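Local structure of N-acetyl-beta-D glucosaminidase (4ZM6) at residues 218-223 with 640-645. The protein binds acetyl-CoA in a GCN5-related glucosamine N-acetyltransferase region and probably removes beta-linked N-acetylglucosamine units through a glycoside hydrolase family 3 domain. Residues are numbered along the deposited sequence; the frame is centred on the assembly and turned at random.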
ATOM      1  N   GLU A 218      12.736   3.097   3.421  1.00 65.37           N
ATOM      2  CA  GLU A 218      12.489   1.698   3.062  1.00 64.03           C
ATOM      3  C   GLU A 218      12.947   1.311   1.648  1.00 65.02           C
ATOM      4  O   GLU A 218      12.836   0.148   1.269  1.00 67.24           O
ATOM      5  CB  GLU A 218      11.000   1.378   3.201  1.00 63.49           C
ATOM      6  CG  GLU A 218      10.509   1.314   4.637  1.00 64.30           C
ATOM      7  CD  GLU A 218       9.053   0.895   4.735  1.00 64.50           C
ATOM      8  OE1 GLU A 218       8.609   0.523   5.842  1.00 62.34           O
ATOM      9  OE2 GLU A 218       8.354   0.938   3.699  1.00 65.61           O
ATOM     10  N   ALA A 219      13.449   2.262   0.867  1.00 64.00           N
ATOM     11  CA  ALA A 219      13.877   1.969  -0.502  1.00 64.62           C
ATOM     12  C   ALA A 219      14.962   0.890  -0.540  1.00 63.40           C
ATOM     13  O   ALA A 219      15.747   0.745   0.401  1.00 60.77           O
ATOM     14  CB  ALA A 219      14.367   3.236  -1.188  1.00 67.17           C
ATOM     15  N   GLY A 220      15.005   0.156  -1.647  1.00 62.96           N
ATOM     16  CA  GLY A 220      15.776  -1.085  -1.741  1.00 62.35           C
ATOM     17  C   GLY A 220      17.283  -0.979  -1.894  1.00 61.88           C
ATOM     18  O   GLY A 220      18.007  -1.864  -1.434  1.00 64.06           O
ATOM     19  N   GLY A 221      17.762   0.079  -2.545  1.00 61.30           N
ATOM     20  CA  GLY A 221      19.198   0.230  -2.794  1.00 61.27           C
ATOM     21  C   GLY A 221      19.669   1.666  -2.918  1.00 60.61           C
ATOM     22  O   GLY A 221      19.676   2.413  -1.938  1.00 59.69           O
ATOM     23  N   ILE A 222      20.063   2.048  -4.131  1.00 60.42           N
ATOM     24  CA  ILE A 222      20.602   3.384  -4.407  1.00 60.48           C
ATOM     25  C   ILE A 222      19.586   4.502  -4.122  1.00 60.22           C
ATOM     26  O   ILE A 222      19.974   5.644  -3.867  1.00 60.51           O
ATOM     27  CB  ILE A 222      21.126   3.483  -5.871  1.00 60.70           C
ATOM     28  CG1 ILE A 222      22.025   4.715  -6.076  1.00 62.13           C
ATOM     29  CG2 ILE A 222      19.975   3.507  -6.866  1.00 60.09           C
ATOM     30  CD1 ILE A 222      23.258   4.747  -5.195  1.00 61.98           C
ATOM     31  N   ALA A 223      18.295   4.170  -4.158  1.00 59.11           N
ATOM     32  CA  ALA A 223      17.231   5.146  -3.909  1.00 58.41           C
ATOM     33  C   ALA A 223      17.018   5.478  -2.429  1.00 59.92           C
ATOM     34  O   ALA A 223      16.278   6.414  -2.112  1.00 62.73           O
ATOM     35  CB  ALA A 223      15.927   4.666  -4.522  1.00 57.36           C
ATOM     36  N   ARG A 640      12.854   0.541  -8.609  1.00 47.56           N
ATOM     37  CA  ARG A 640      13.529   1.440  -7.683  1.00 48.99           C
ATOM     38  C   ARG A 640      13.237   1.075  -6.228  1.00 50.76           C
ATOM     39  O   ARG A 640      14.155   0.986  -5.417  1.00 50.44           O
ATOM     40  CB  ARG A 640      13.105   2.884  -7.975  1.00 48.89           C
ATOM     41  CG  ARG A 640      13.813   3.946  -7.156  1.00 47.33           C
ATOM     42  CD  ARG A 640      13.413   5.340  -7.607  1.00 46.81           C
ATOM     43  NE  ARG A 640      13.720   5.588  -9.022  1.00 46.65           N
ATOM     44  CZ  ARG A 640      12.835   5.886  -9.979  1.00 45.15           C
ATOM     45  NH1 ARG A 640      11.534   5.987  -9.723  1.00 46.06           N
ATOM     46  NH2 ARG A 640      13.263   6.093 -11.217  1.00 44.51           N
ATOM     47  N   GLU A 641      11.962   0.859  -5.912  1.00 54.28           N
ATOM     48  CA  GLU A 641      11.542   0.473  -4.559  1.00 57.21           C
ATOM     49  C   GLU A 641      12.077  -0.897  -4.170  1.00 56.97           C
ATOM     50  O   GLU A 641      12.415  -1.125  -3.009  1.00 57.24           O
ATOM     51  CB  GLU A 641      10.015   0.457  -4.444  1.00 61.22           C
ATOM     52  CG  GLU A 641       9.361   1.827  -4.524  1.00 66.26           C
ATOM     53  CD  GLU A 641       7.861   1.742  -4.759  1.00 72.86           C
ATOM     54  OE1 GLU A 641       7.444   1.473  -5.910  1.00 75.67           O
ATOM     55  OE2 GLU A 641       7.096   1.943  -3.790  1.00 76.03           O
ATOM     56  N   GLN A 642      12.139  -1.806  -5.143  1.00 56.77           N
ATOM     57  CA  GLN A 642      12.635  -3.164  -4.913  1.00 56.55           C
ATOM     58  C   GLN A 642      14.152  -3.251  -4.782  1.00 55.92           C
ATOM     59  O   GLN A 642      14.669  -4.259  -4.305  1.00 59.13           O
ATOM     60  CB  GLN A 642      12.183  -4.099  -6.040  1.00 57.65           C
ATOM     61  CG  GLN A 642      10.687  -4.351  -6.077  1.00 58.30           C
ATOM     62  CD  GLN A 642      10.173  -4.885  -4.760  1.00 59.23           C
ATOM     63  OE1 GLN A 642      10.627  -5.926  -4.282  1.00 59.64           O
ATOM     64  NE2 GLN A 642       9.236  -4.169  -4.158  1.00 59.59           N
ATOM     65  N   GLY A 643      14.864  -2.213  -5.209  1.00 54.17           N
ATOM     66  CA  GLY A 643      16.321  -2.227  -5.189  1.00 54.29           C
ATOM     67  C   GLY A 643      16.908  -2.969  -6.377  1.00 54.29           C
ATOM     68  O   GLY A 643      18.040  -3.446  -6.319  1.00 54.33           O
ATOM     69  N   ALA A 644      16.131  -3.078  -7.454  1.00 53.83           N
ATOM     70  CA  ALA A 644      16.640  -3.593  -8.720  1.00 53.59           C
ATOM     71  C   ALA A 644      17.354  -2.450  -9.433  1.00 54.52           C
ATOM     72  O   ALA A 644      16.769  -1.774 -10.286  1.00 55.40           O
ATOM     73  CB  ALA A 644      15.506  -4.138  -9.575  1.00 52.43           C
ATOM     74  N   ASP A 645      18.616  -2.234  -9.067  1.00 55.13           N
ATOM     75  CA  ASP A 645      19.384  -1.088  -9.564  1.00 57.69           C
ATOM     76  C   ASP A 645      20.073  -1.327 -10.913  1.00 58.04           C
ATOM     77  O   ASP A 645      20.476  -0.371 -11.569  1.00 59.39           O
ATOM     78  CB  ASP A 645      20.413  -0.639  -8.522  1.00 58.15           C
ATOM     79  CG  ASP A 645      19.772  -0.208  -7.207  1.00 58.50           C
ATOM     80  OD1 ASP A 645      18.595   0.213  -7.214  1.00 57.87           O
ATOM     81  OD2 ASP A 645      20.455  -0.281  -6.162  1.00 59.33           O
TER
HETATM   82  O   HOH W   1      17.133   1.691  -4.887  1.00 44.79           O
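A Schellman motif closing a helix of the GNAT acetyltransferase region forms an interdomain contact with a loop of the family 3 hydrolase domain. G643, the first residue past helix 627-642, takes positive phi, and its N bonds back to R640 O (3.3 Å). G220 packs on this turn, with G220 C 3.7 Å from G643 CA; a CB on either glycine would clash with the opposing backbone. Beyond the turn, D645 receives the loop: I222 N donates to D645 OD2 (3.1 Å), while I222 CG2 lies 3.6 Å from D645 OD1. One water fills the gap, accepting from A223 N (2.8 Å) and donating to R640 O and D645 OD1 (3.1 Å each). A223 CB rests on R640 CG (3.5 Å), and R640 NE continues to a salt bridge with E167. The loop follows helix 211-217 and precedes strand 227-230; helix 627-642 leads through D645 into strand 646-649, which runs parallel to strand 608-618, and helix 155-171 flanks both segments, touching I222 and R640.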